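Cupin domain-containing protein (Rhodopseudomonas palustris, PDB 3LAG) is of unknown function but, as a small cupin-fold protein, binds nickel in its barrel and calcium at its subunit interface. Local coordinates at residues Glu21-Pro26 and Thr84-Phe89; His33-Asp38 and Ala73-Asp78; Asp38-Pro43 and Leu90-Lys95; Met49-Pro54 and His77-Glu82. One frame throughout, in Å; residues are numbered along the deposited sequence.

Contact 1: residues Glu21-Pro26 and Thr84-Phe89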
loop_
_atom_site.group_PDB
_atom_site.type_symbol
_atom_site.label_atom_id
_atom_site.label_comp_id
_atom_site.label_asym_id
_atom_site.label_seq_id
_atom_site.Cartn_x
_atom_site.Cartn_y
_atom_site.Cartn_z
ATOM N N GLU B 21 -3.910 -1.735 8.311
ATOM C CA GLU B 21 -5.130 -1.354 7.619
ATOM C C GLU B 21 -6.042 -0.600 8.576
ATOM O O GLU B 21 -6.402 -1.114 9.637
ATOM C CB GLU B 21 -5.848 -2.596 7.098
ATOM C CG GLU B 21 -7.153 -2.305 6.393
ATOM C CD GLU B 21 -7.834 -3.577 5.937
ATOM O OE1 GLU B 21 -7.347 -4.672 6.298
ATOM O OE2 GLU B 21 -8.844 -3.490 5.212
ATOM N N TRP B 22 -6.410 0.622 8.191
ATOM C CA TRP B 22 -7.327 1.448 8.968
ATOM C C TRP B 22 -8.680 1.510 8.288
ATOM O O TRP B 22 -8.770 1.770 7.090
ATOM C CB TRP B 22 -6.769 2.870 9.148
ATOM C CG TRP B 22 -5.627 2.909 10.110
ATOM C CD1 TRP B 22 -4.290 2.848 9.818
ATOM C CD2 TRP B 22 -5.719 2.984 11.536
ATOM N NE1 TRP B 22 -3.545 2.886 10.976
ATOM C CE2 TRP B 22 -4.400 2.979 12.044
ATOM C CE3 TRP B 22 -6.790 3.066 12.434
ATOM C CZ2 TRP B 22 -4.126 3.042 13.408
ATOM C CZ3 TRP B 22 -6.515 3.132 13.792
ATOM C CH2 TRP B 22 -5.192 3.122 14.265
ATOM N N ARG B 23 -9.729 1.255 9.062
ATOM C CA ARG B 23 -11.100 1.382 8.581
ATOM C C ARG B 23 -11.846 2.306 9.517
ATOM O O ARG B 23 -11.953 2.044 10.718
ATOM C CB ARG B 23 -11.785 0.015 8.525
ATOM C CG ARG B 23 -11.262 -0.849 7.412
ATOM C CD ARG B 23 -11.956 -2.204 7.356
ATOM N NE ARG B 23 -11.579 -2.922 6.147
ATOM C CZ ARG B 23 -12.235 -2.851 4.993
ATOM N NH1 ARG B 23 -13.327 -2.107 4.875
ATOM N NH2 ARG B 23 -11.805 -3.545 3.954
ATOM N N LEU B 24 -12.350 3.402 8.965
ATOM C CA LEU B 24 -13.082 4.384 9.752
ATOM C C LEU B 24 -14.527 4.450 9.298
ATOM O O LEU B 24 -14.835 5.005 8.238
ATOM C CB LEU B 24 -12.443 5.770 9.649
ATOM C CG LEU B 24 -11.326 6.062 10.647
ATOM C CD1 LEU B 24 -10.077 5.271 10.323
ATOM C CD2 LEU B 24 -11.038 7.552 10.648
ATOM N N PRO B 25 -15.429 3.884 10.108
ATOM C CA PRO B 25 -16.861 4.034 9.825
ATOM C C PRO B 25 -17.280 5.509 9.897
ATOM O O PRO B 25 -16.600 6.324 10.507
ATOM C CB PRO B 25 -17.517 3.268 10.978
ATOM C CG PRO B 25 -16.490 2.294 11.426
ATOM C CD PRO B 25 -15.182 3.008 11.267
ATOM N N PRO B 26 -18.415 5.860 9.291
ATOM C CA PRO B 26 -18.943 7.215 9.495
ATOM C C PRO B 26 -19.078 7.517 10.988
ATOM O O PRO B 26 -19.541 6.664 11.747
ATOM C CB PRO B 26 -20.315 7.163 8.818
ATOM C CG PRO B 26 -20.134 6.106 7.741
ATOM C CD PRO B 26 -19.232 5.071 8.356
ATOM N N THR B 84 -20.161 10.271 4.839
ATOM C CA THR B 84 -21.154 9.203 4.884
ATOM C C THR B 84 -20.601 7.850 4.452
ATOM O O THR B 84 -21.302 6.844 4.543
ATOM C CB THR B 84 -22.372 9.528 3.998
ATOM O OG1 THR B 84 -21.995 9.435 2.618
ATOM C CG2 THR B 84 -22.879 10.927 4.293
ATOM N N ALA B 85 -19.351 7.834 3.992
ATOM C CA ALA B 85 -18.724 6.635 3.434
ATOM C C ALA B 85 -17.588 6.140 4.322
ATOM O O ALA B 85 -16.830 6.934 4.875
ATOM C CB ALA B 85 -18.195 6.924 2.044
ATOM N N GLU B 86 -17.465 4.824 4.449
ATOM C CA GLU B 86 -16.337 4.245 5.157
ATOM C C GLU B 86 -15.039 4.728 4.519
ATOM O O GLU B 86 -14.916 4.775 3.293
ATOM C CB GLU B 86 -16.400 2.717 5.101
ATOM C CG GLU B 86 -15.338 2.029 5.965
ATOM C CD GLU B 86 -15.295 0.514 5.784
ATOM O OE1 GLU B 86 -15.857 0.016 4.786
ATOM O OE2 GLU B 86 -14.691 -0.184 6.634
ATOM N N ILE B 87 -14.080 5.108 5.357
ATOM C CA ILE B 87 -12.748 5.483 4.902
ATOM C C ILE B 87 -11.813 4.304 5.137
ATOM O O ILE B 87 -11.854 3.693 6.202
ATOM C CB ILE B 87 -12.257 6.734 5.670
ATOM C CG1 ILE B 87 -13.004 7.976 5.168
ATOM C CG2 ILE B 87 -10.746 6.888 5.548
ATOM C CD1 ILE B 87 -12.718 9.224 5.986
ATOM N N VAL B 88 -10.995 3.964 4.141
ATOM C CA VAL B 88 -10.086 2.831 4.254
ATOM C C VAL B 88 -8.740 3.190 3.660
ATOM O O VAL B 88 -8.645 3.664 2.534
ATOM C CB VAL B 88 -10.618 1.592 3.519
ATOM C CG1 VAL B 88 -9.719 0.395 3.806
ATOM C CG2 VAL B 88 -12.065 1.300 3.930
ATOM N N PHE B 89 -7.685 2.967 4.436
ATOM C CA PHE B 89 -6.336 3.193 3.950
ATOM C C PHE B 89 -5.373 2.288 4.688
ATOM O O PHE B 89 -5.647 1.861 5.812
ATOM C CB PHE B 89 -5.907 4.661 4.099
ATOM C CG PHE B 89 -5.952 5.173 5.508
ATOM C CD1 PHE B 89 -4.819 5.168 6.309
ATOM C CD2 PHE B 89 -7.119 5.716 6.021
ATOM C CE1 PHE B 89 -4.863 5.657 7.608
ATOM C CE2 PHE B 89 -7.164 6.207 7.322
ATOM C CZ PHE B 89 -6.030 6.177 8.108
#
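Trp22 lays its CB over one face of the Phe89 ring, offset toward the rim, in a CH-pi contact with CB 3.7 Å from the ring centroid. The indole and phenyl planes are near parallel at 22° but displaced, so the rings barely overlap. Phe89 reaches this place with CG between its own backbone N and carbonyl carbon (chi1 58°). On the same face of the sheet Leu24 and Ile87 pack CB to CB, branched aliphatics that fill the interior beside the rings. Between the strands, which run antiparallel, Trp22 and Phe89 exchange two backbone hydrogen bonds, and Leu24 and Ile87 two more, Leu24 N reaching Ile87 O at 2.8 Å. The other face carries Arg23 and Val88, with a salt-bridge network along it. Arg23, extended from CG to NE, has Val88 CG1 above the centre of its guanidinium, sends NH1 to Glu86 OE2 (2.9 Å) in its own plane, and turns NE to Glu21 OE2 (2.9 Å). An alanine here would probably leave the carboxylates of Glu21 and Glu86 without the positive charge that joins them. The antiparallel pair 17-24 with 87-94 is part of the wall of the cupin beta-barrel.

Contact 2: residues His33-Asp38 and Ala73-Asp78. With NI (nickel (II) ion), chain F; CA (calcium ion), chain D.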
loop_
_atom_site.group_PDB
_atom_site.type_symbol
_atom_site.label_atom_id
_atom_site.label_comp_id
_atom_site.label_asym_id
_atom_site.label_seq_id
_atom_site.Cartn_x
_atom_site.Cartn_y
_atom_site.Cartn_z
ATOM N N HIS B 33 -3.048 11.051 18.164
ATOM C CA HIS B 33 -1.880 10.213 18.325
ATOM C C HIS B 33 -0.714 10.928 17.681
ATOM O O HIS B 33 -0.902 11.862 16.903
ATOM C CB HIS B 33 -2.109 8.837 17.686
ATOM C CG HIS B 33 -2.490 8.902 16.241
ATOM N ND1 HIS B 33 -3.790 9.085 15.820
ATOM C CD2 HIS B 33 -1.737 8.832 15.119
ATOM C CE1 HIS B 33 -3.824 9.108 14.501
ATOM N NE2 HIS B 33 -2.592 8.955 14.053
ATOM N N THR B 34 0.488 10.497 18.022
ATOM C CA THR B 34 1.679 11.011 17.378
ATOM C C THR B 34 2.347 9.897 16.596
ATOM O O THR B 34 2.190 8.714 16.896
ATOM C CB THR B 34 2.672 11.600 18.391
ATOM O OG1 THR B 34 3.254 10.542 19.164
ATOM C CG2 THR B 34 1.962 12.581 19.312
ATOM N N HIS B 35 3.085 10.303 15.574
ATOM C CA HIS B 35 3.791 9.388 14.702
ATOM C C HIS B 35 5.265 9.399 15.018
ATOM O O HIS B 35 5.920 10.434 14.897
ATOM C CB HIS B 35 3.516 9.774 13.262
ATOM C CG HIS B 35 2.191 9.295 12.791
ATOM N ND1 HIS B 35 2.004 8.016 12.318
ATOM C CD2 HIS B 35 0.976 9.888 12.768
ATOM C CE1 HIS B 35 0.737 7.845 11.997
ATOM N NE2 HIS B 35 0.088 8.963 12.269
ATOM N N GLY B 36 5.788 8.252 15.430
ATOM C CA GLY B 36 7.197 8.148 15.740
ATOM C C GLY B 36 8.030 7.595 14.603
ATOM O O GLY B 36 9.251 7.505 14.736
HETATM N N MSE B 37 7.368 7.231 13.500
HETATM C CA MSE B 37 8.029 6.654 12.334
HETATM C C MSE B 37 7.561 7.358 11.071
HETATM O O MSE B 37 6.377 7.677 10.935
HETATM C CB MSE B 37 7.719 5.156 12.217
HETATM C CG MSE B 37 8.371 4.293 13.276
HETATM SE SE MSE B 37 7.818 2.477 13.181
HETATM C CE MSE B 37 6.205 2.631 14.254
ATOM N N ASP B 38 8.490 7.604 10.149
ATOM C CA ASP B 38 8.111 8.007 8.801
ATOM C C ASP B 38 7.174 6.949 8.242
ATOM O O ASP B 38 7.281 5.758 8.578
ATOM C CB ASP B 38 9.335 8.102 7.891
ATOM C CG ASP B 38 10.284 9.221 8.283
ATOM O OD1 ASP B 38 9.947 10.112 9.096
ATOM O OD2 ASP B 38 11.390 9.213 7.741
ATOM N N ALA B 73 7.830 11.296 10.555
ATOM C CA ALA B 73 7.732 11.230 12.001
ATOM C C ALA B 73 7.566 12.651 12.524
ATOM O O ALA B 73 8.233 13.576 12.054
ATOM C CB ALA B 73 8.981 10.592 12.589
ATOM N N GLY B 74 6.671 12.819 13.489
ATOM C CA GLY B 74 6.444 14.112 14.095
ATOM C C GLY B 74 5.020 14.555 13.860
ATOM O O GLY B 74 4.526 15.439 14.537
ATOM N N VAL B 75 4.349 13.954 12.885
ATOM C CA VAL B 75 2.940 14.259 12.680
ATOM C C VAL B 75 2.169 13.945 13.955
ATOM O O VAL B 75 2.359 12.886 14.553
ATOM C CB VAL B 75 2.350 13.462 11.493
ATOM C CG1 VAL B 75 0.823 13.539 11.476
ATOM C CG2 VAL B 75 2.930 13.974 10.179
ATOM N N GLN B 76 1.317 14.885 14.361
ATOM C CA GLN B 76 0.448 14.738 15.530
ATOM C C GLN B 76 -0.952 15.110 15.093
ATOM O O GLN B 76 -1.186 16.231 14.636
ATOM C CB GLN B 76 0.860 15.692 16.662
ATOM C CG GLN B 76 2.285 15.564 17.147
ATOM C CD GLN B 76 2.556 16.446 18.360
ATOM O OE1 GLN B 76 3.026 15.971 19.393
ATOM N NE2 GLN B 76 2.250 17.733 18.239
ATOM N N HIS B 77 -1.901 14.192 15.227
ATOM C CA HIS B 77 -3.240 14.478 14.732
ATOM C C HIS B 77 -4.278 13.511 15.285
ATOM O O HIS B 77 -3.938 12.427 15.771
ATOM C CB HIS B 77 -3.273 14.511 13.179
ATOM C CG HIS B 77 -2.891 13.218 12.515
ATOM N ND1 HIS B 77 -2.620 13.136 11.164
ATOM C CD2 HIS B 77 -2.735 11.964 13.002
ATOM C CE1 HIS B 77 -2.318 11.891 10.850
ATOM N NE2 HIS B 77 -2.392 11.156 11.943
ATOM N N ASP B 78 -5.538 13.918 15.192
ATOM C CA ASP B 78 -6.661 12.983 15.285
ATOM C C ASP B 78 -7.228 12.882 13.882
ATOM O O ASP B 78 -7.323 13.887 13.193
ATOM C CB ASP B 78 -7.730 13.538 16.230
ATOM C CG ASP B 78 -8.900 12.584 16.446
ATOM O OD1 ASP B 78 -8.784 11.371 16.164
ATOM O OD2 ASP B 78 -9.926 13.080 16.957
HETATM NI NI NI F . -2.020 9.068 12.057
HETATM CA CA CA D . 13.779 9.301 7.486
HETATM O O HOH W 1 13.780 11.583 8.317
HETATM O O HOH W 2 12.282 10.686 5.825
HETATM O O HOH W 3 -2.087 6.719 12.101
#
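The nickel ion, bonded to His33 NE2, His35 NE2 and His77 NE2 at 2.1 Å each, ties residues 33-38 to residues 73-78 at the metal site of a cupin barrel. A histidine pair on one strand and its exit, with a third on an adjacent strand, is the familiar cupin arrangement, and imidazole suits it by offering a nitrogen lone pair at the tip of a flat ring. Water 3 and two further ligand atoms complete the coordination. The His33 and His77 rings are turned 72° apart, and their NE2 atoms come to 3.1 Å because both bind the nickel, not through a hydrogen bond. His33 is fixed by ND1, hydrogen-bonded to Gly31 O. Paired backbone bonds between His33 and His77 bring the two side chains to the same face, while on the other Thr34 CG2 rests alongside the Gln76 side chain. Beyond the strands His35 N bonds to Val75 O and Gly74 N to His35 O; the positive phi of Gly74 (118°) favours glycine. Asp38 serves two partners: OD2 binds calcium, which Asp15 and Glu16 of the second subunit also bind, and OD1 accepts Ala73 N on its anti lone pair at 2.8 Å, with an N-H...O angle of 171°.

Contact 3: residues Asp38-Pro43 and Leu90-Lys95. With CA (calcium ion), chain D.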
loop_
_atom_site.group_PDB
_atom_site.type_symbol
_atom_site.label_atom_id
_atom_site.label_comp_id
_atom_site.label_asym_id
_atom_site.label_seq_id
_atom_site.Cartn_x
_atom_site.Cartn_y
_atom_site.Cartn_z
ATOM N N ASP B 38 8.490 7.604 10.149
ATOM C CA ASP B 38 8.111 8.007 8.801
ATOM C C ASP B 38 7.174 6.949 8.242
ATOM O O ASP B 38 7.281 5.758 8.578
ATOM C CB ASP B 38 9.335 8.102 7.891
ATOM C CG ASP B 38 10.284 9.221 8.283
ATOM O OD1 ASP B 38 9.947 10.112 9.096
ATOM O OD2 ASP B 38 11.390 9.213 7.741
ATOM N N TYR B 39 6.268 7.371 7.374
ATOM C CA TYR B 39 5.282 6.442 6.862
ATOM C C TYR B 39 4.756 6.816 5.492
ATOM O O TYR B 39 5.044 7.898 4.960
ATOM C CB TYR B 39 4.137 6.225 7.862
ATOM C CG TYR B 39 3.275 7.423 8.172
ATOM C CD1 TYR B 39 2.030 7.582 7.570
ATOM C CD2 TYR B 39 3.683 8.381 9.089
ATOM C CE1 TYR B 39 1.227 8.654 7.866
ATOM C CE2 TYR B 39 2.881 9.464 9.390
ATOM C CZ TYR B 39 1.660 9.595 8.774
ATOM O OH TYR B 39 0.859 10.668 9.087
ATOM N N VAL B 40 4.012 5.877 4.923
ATOM C CA VAL B 40 3.345 6.032 3.648
ATOM C C VAL B 40 1.877 5.687 3.856
ATOM O O VAL B 40 1.548 4.716 4.543
ATOM C CB VAL B 40 3.944 5.066 2.597
ATOM C CG1 VAL B 40 3.131 5.062 1.290
ATOM C CG2 VAL B 40 5.410 5.392 2.332
ATOM N N VAL B 41 1.005 6.503 3.278
ATOM C CA VAL B 41 -0.422 6.229 3.264
ATOM C C VAL B 41 -0.811 5.737 1.880
ATOM O O VAL B 41 -0.463 6.360 0.871
ATOM C CB VAL B 41 -1.227 7.511 3.582
ATOM C CG1 VAL B 41 -2.730 7.255 3.515
ATOM C CG2 VAL B 41 -0.821 8.058 4.944
ATOM N N VAL B 42 -1.535 4.622 1.840
ATOM C CA VAL B 42 -2.101 4.111 0.595
ATOM C C VAL B 42 -3.608 4.092 0.738
ATOM O O VAL B 42 -4.166 3.200 1.394
ATOM C CB VAL B 42 -1.608 2.691 0.259
ATOM C CG1 VAL B 42 -2.191 2.245 -1.075
ATOM C CG2 VAL B 42 -0.084 2.656 0.217
ATOM N N PRO B 43 -4.287 5.083 0.143
ATOM C CA PRO B 43 -5.745 5.049 0.210
ATOM C C PRO B 43 -6.287 3.901 -0.617
ATOM O O PRO B 43 -5.857 3.664 -1.753
ATOM C CB PRO B 43 -6.152 6.390 -0.414
ATOM C CG PRO B 43 -4.927 7.270 -0.257
ATOM C CD PRO B 43 -3.790 6.316 -0.487
ATOM N N LEU B 90 -4.260 1.984 4.038
ATOM C CA LEU B 90 -3.151 1.306 4.684
ATOM C C LEU B 90 -2.103 2.338 5.056
ATOM O O LEU B 90 -1.866 3.309 4.334
ATOM C CB LEU B 90 -2.551 0.213 3.785
ATOM C CG LEU B 90 -3.227 -1.166 3.862
ATOM C CD1 LEU B 90 -4.710 -1.119 3.562
ATOM C CD2 LEU B 90 -2.522 -2.154 2.936
ATOM N N GLU B 91 -1.506 2.140 6.217
ATOM C CA GLU B 91 -0.405 2.961 6.658
ATOM C C GLU B 91 0.811 2.073 6.830
ATOM O O GLU B 91 0.774 1.064 7.543
ATOM C CB GLU B 91 -0.765 3.604 7.970
ATOM C CG GLU B 91 -0.178 4.966 8.121
ATOM C CD GLU B 91 -0.930 5.783 9.124
ATOM O OE1 GLU B 91 -1.653 6.719 8.714
ATOM O OE2 GLU B 91 -0.804 5.464 10.318
ATOM N N ILE B 92 1.892 2.468 6.173
ATOM C CA ILE B 92 3.114 1.686 6.135
ATOM C C ILE B 92 4.199 2.473 6.868
ATOM O O ILE B 92 4.639 3.517 6.394
ATOM C CB ILE B 92 3.535 1.387 4.676
ATOM C CG1 ILE B 92 2.416 0.641 3.933
ATOM C CG2 ILE B 92 4.817 0.574 4.644
ATOM C CD1 ILE B 92 1.465 1.530 3.156
ATOM N N GLU B 93 4.589 1.985 8.041
ATOM C CA GLU B 93 5.538 2.671 8.904
ATOM C C GLU B 93 6.891 1.989 8.814
ATOM O O GLU B 93 6.981 0.765 8.862
ATOM C CB GLU B 93 5.046 2.640 10.348
ATOM C CG GLU B 93 3.757 3.389 10.583
ATOM C CD GLU B 93 3.288 3.238 12.007
ATOM O OE1 GLU B 93 2.703 2.179 12.326
ATOM O OE2 GLU B 93 3.513 4.167 12.810
ATOM N N LEU B 94 7.951 2.793 8.688
ATOM C CA LEU B 94 9.312 2.259 8.557
ATOM C C LEU B 94 10.034 2.258 9.904
ATOM O O LEU B 94 9.997 3.259 10.641
ATOM C CB LEU B 94 10.135 3.051 7.536
ATOM C CG LEU B 94 9.642 3.000 6.089
ATOM C CD1 LEU B 94 9.197 1.579 5.737
ATOM C CD2 LEU B 94 8.504 4.003 5.845
ATOM N N LYS B 95 10.692 1.145 10.220
ATOM C CA LYS B 95 11.420 1.012 11.479
ATOM C C LYS B 95 12.885 1.341 11.285
ATOM O O LYS B 95 13.385 1.291 10.177
ATOM C CB LYS B 95 11.283 -0.401 12.026
ATOM C CG LYS B 95 9.838 -0.778 12.184
ATOM C CD LYS B 95 9.687 -2.053 12.932
ATOM C CE LYS B 95 8.224 -2.371 13.074
ATOM N NZ LYS B 95 8.080 -3.631 13.809
HETATM CA CA CA D . 13.779 9.301 7.486
HETATM O O HOH W 1 13.780 11.583 8.317
HETATM O O HOH W 2 12.282 10.686 5.825
#
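Tyr39 and Glu91 meet obliquely, with ring and carboxylate planes 53° apart. The tyrosine turns CG between its backbone N and carbonyl carbon (chi1 65°), on the face shared with Glu91, where ring atom CD1 comes 3.5 Å from Glu91 CG. Glu91 sets that methylene against the ring with a chi1 of -146°, off a staggered value, and its extended chain then carries OE1 past Tyr39 CE1 at 3.6 Å. This acid reaches inward, its side chain about 4 Å from the nickel ion at the nearest atoms. Beside it, Glu93 CG packs against Tyr39 CB. On the opposite face of the sheet Val40 and Ile92 pack CB to CB, and in one of the two conformers of Ile92 its CD1 touches Val42 CG2. Beta-branched valines and isoleucine suit extended backbone and give this face apolar side chains. Leu94 CD2 lies against the backbone O of Asp38. Five backbone hydrogen bonds join the strands, from Leu94 N to Asp38 O at one end to Leu90 N with Val42 O at the other. Strand 39-43 lies between 87-94 and 69-71, strand 87-94 pairs on its far edge with 17-24, and the aliphatic face packs on Val17, Val42 and Met44 of the second subunit.

Contact 4: residues Met49-Pro54 and His77-Glu82. With NI (nickel (II) ion), chain F.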
loop_
_atom_site.group_PDB
_atom_site.type_symbol
_atom_site.label_atom_id
_atom_site.label_comp_id
_atom_site.label_asym_id
_atom_site.label_seq_id
_atom_site.Cartn_x
_atom_site.Cartn_y
_atom_site.Cartn_z
HETATM N N MSE B 49 -11.160 12.696 4.498
HETATM C CA MSE B 49 -10.727 12.342 5.850
HETATM C C MSE B 49 -10.458 13.582 6.693
HETATM O O MSE B 49 -9.574 14.379 6.364
HETATM C CB MSE B 49 -9.451 11.485 5.745
HETATM C CG MSE B 49 -8.961 10.869 7.044
HETATM SE SE MSE B 49 -7.347 9.803 6.787
HETATM C CE MSE B 49 -6.139 11.313 6.503
ATOM N N THR B 50 -11.203 13.738 7.785
ATOM C CA THR B 50 -11.010 14.880 8.661
ATOM C C THR B 50 -9.733 14.706 9.484
ATOM O O THR B 50 -9.515 13.668 10.114
ATOM C CB THR B 50 -12.227 15.066 9.569
ATOM O OG1 THR B 50 -13.374 15.340 8.754
ATOM C CG2 THR B 50 -12.010 16.215 10.536
ATOM N N ILE B 51 -8.877 15.728 9.451
ATOM C CA ILE B 51 -7.660 15.742 10.246
ATOM C C ILE B 51 -7.772 16.880 11.242
ATOM O O ILE B 51 -8.003 18.029 10.846
ATOM C CB ILE B 51 -6.409 15.983 9.374
ATOM C CG1 ILE B 51 -6.327 14.917 8.274
ATOM C CG2 ILE B 51 -5.157 16.001 10.246
ATOM C CD1 ILE B 51 -5.117 15.042 7.363
ATOM N N VAL B 52 -7.648 16.564 12.529
ATOM C CA VAL B 52 -7.709 17.577 13.574
ATOM C C VAL B 52 -6.297 17.836 14.073
ATOM O O VAL B 52 -5.618 16.932 14.578
ATOM C CB VAL B 52 -8.589 17.157 14.757
ATOM C CG1 VAL B 52 -8.776 18.342 15.721
ATOM C CG2 VAL B 52 -9.933 16.625 14.268
ATOM N N ALA B 53 -5.843 19.070 13.871
ATOM C CA ALA B 53 -4.505 19.477 14.267
ATOM C C ALA B 53 -4.474 19.687 15.776
ATOM O O ALA B 53 -5.524 19.787 16.410
ATOM C CB ALA B 53 -4.116 20.762 13.538
ATOM N N PRO B 54 -3.267 19.752 16.363
ATOM C CA PRO B 54 -3.198 19.972 17.813
ATOM C C PRO B 54 -3.943 21.231 18.277
ATOM O O PRO B 54 -4.400 21.251 19.418
ATOM C CB PRO B 54 -1.693 20.097 18.076
ATOM C CG PRO B 54 -1.057 19.313 16.979
ATOM C CD PRO B 54 -1.939 19.514 15.772
ATOM N N HIS B 77 -1.901 14.192 15.227
ATOM C CA HIS B 77 -3.240 14.478 14.732
ATOM C C HIS B 77 -4.278 13.511 15.285
ATOM O O HIS B 77 -3.938 12.427 15.771
ATOM C CB HIS B 77 -3.273 14.511 13.179
ATOM C CG HIS B 77 -2.891 13.218 12.515
ATOM N ND1 HIS B 77 -2.620 13.136 11.164
ATOM C CD2 HIS B 77 -2.735 11.964 13.002
ATOM C CE1 HIS B 77 -2.318 11.891 10.850
ATOM N NE2 HIS B 77 -2.392 11.156 11.943
ATOM N N ASP B 78 -5.538 13.918 15.192
ATOM C CA ASP B 78 -6.661 12.983 15.285
ATOM C C ASP B 78 -7.228 12.882 13.882
ATOM O O ASP B 78 -7.323 13.887 13.193
ATOM C CB ASP B 78 -7.730 13.538 16.230
ATOM C CG ASP B 78 -8.900 12.584 16.446
ATOM O OD1 ASP B 78 -8.784 11.371 16.164
ATOM O OD2 ASP B 78 -9.926 13.080 16.957
ATOM N N VAL B 79 -7.587 11.684 13.446
ATOM C CA VAL B 79 -8.186 11.520 12.137
ATOM C C VAL B 79 -9.601 10.994 12.323
ATOM O O VAL B 79 -9.834 10.063 13.094
ATOM C CB VAL B 79 -7.328 10.609 11.266
ATOM C CG1 VAL B 79 -8.108 10.105 10.077
ATOM C CG2 VAL B 79 -6.061 11.368 10.848
ATOM N N ARG B 80 -10.544 11.624 11.635
ATOM C CA ARG B 80 -11.952 11.323 11.826
ATOM C C ARG B 80 -12.678 11.156 10.514
ATOM O O ARG B 80 -12.237 11.649 9.476
ATOM C CB ARG B 80 -12.620 12.452 12.598
ATOM C CG ARG B 80 -11.854 12.850 13.839
ATOM C CD ARG B 80 -12.545 13.965 14.587
ATOM N NE ARG B 80 -13.803 13.550 15.195
ATOM C CZ ARG B 80 -13.931 13.111 16.447
ATOM N NH1 ARG B 80 -15.125 12.771 16.915
ATOM N NH2 ARG B 80 -12.872 13.008 17.234
ATOM N N ASN B 81 -13.818 10.480 10.576
ATOM C CA ASN B 81 -14.681 10.364 9.422
ATOM C C ASN B 81 -16.006 11.080 9.656
ATOM O O ASN B 81 -16.875 10.578 10.378
ATOM C CB ASN B 81 -14.912 8.901 9.079
ATOM C CG ASN B 81 -15.643 8.727 7.773
ATOM O OD1 ASN B 81 -16.003 9.706 7.107
ATOM N ND2 ASN B 81 -15.855 7.474 7.387
ATOM N N GLU B 82 -16.135 12.267 9.063
ATOM C CA GLU B 82 -17.373 13.034 9.149
ATOM C C GLU B 82 -18.187 12.904 7.861
ATOM O O GLU B 82 -19.171 13.619 7.663
ATOM C CB GLU B 82 -17.088 14.506 9.457
ATOM C CG GLU B 82 -16.170 14.738 10.660
ATOM C CD GLU B 82 -16.756 14.279 11.980
ATOM O OE1 GLU B 82 -17.973 14.009 12.035
ATOM O OE2 GLU B 82 -15.998 14.193 12.973
HETATM NI NI NI F . -2.020 9.068 12.057
HETATM O O HOH W 4 -14.602 13.477 7.009
HETATM O O HOH W 3 -2.087 6.719 12.101
#
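Arg80 N donates to Thr50 O at 2.7 Å and Val52 N to Asp78 O at 2.8 Å, the latter almost straight at 178°. With the return bonds from Thr50 N and Asp78 N they join strands 47-52 and 76-80 as antiparallel neighbours in the cupin beta-barrel. The side chains of Thr50, Val52, Asp78 and Arg80 share one face of the sheet. There the Arg80 guanidinium, its chain bent at chi3 (68°), has one oxygen of each of two carboxylates in its own plane: NH2 meets Asp78 OD2 on the syn side at 3.0 Å, and NE meets Glu82 OE2 nearly along its C-O axis at 3.2 Å. Arginine suits the place because its flat head can bond two acids at once while its aliphatic part, CD, rests on Val52 CG2. A leucine in its place would probably leave Asp78 and Glu82 without the positive charge between them. Thr50 approaches Glu82 as well, OG1 lying 3.4 Å from its CG, and water 4 links OG1 to Glu82 N. On the other face, which looks to the nickel site, Ile51 CG2 packs on His77 CB, a small apolar branch beside the stem of a metal ligand. Val79 CG2 lies above the centre of the His77 ring. At the far end the selenomethionine Met49, with CG anti to its backbone N (chi1 -172°), crosses Val79 obliquely, and its SE lies 3.4 Å from Val79 CG1.

All four contacts pair strands of one cupin barrel; contacts 2, 3 and 4 border the nickel site, and contact 1 comes near it only through Phe89, about 6 Å from side chain to ion. Contact 2 supplies the three histidines, and contact 4 continues from it along strand 76-80, sharing His77 and Asp78. Contact 3 faces them with Glu91, whose OE2 lies 3.3 Å from His35 CE1, and with Tyr39, whose OH is 3.8 Å from His77 CE1; Tyr39 also stacks on His35. Contacts 1 and 3 follow each other on strand 87-94. Contact 1 meets contact 4 through a hydrogen bond from Asn81 ND2 to Leu24 O, 2.8 Å. Asp38, shared by contacts 2 and 3, leads to the intersubunit calcium.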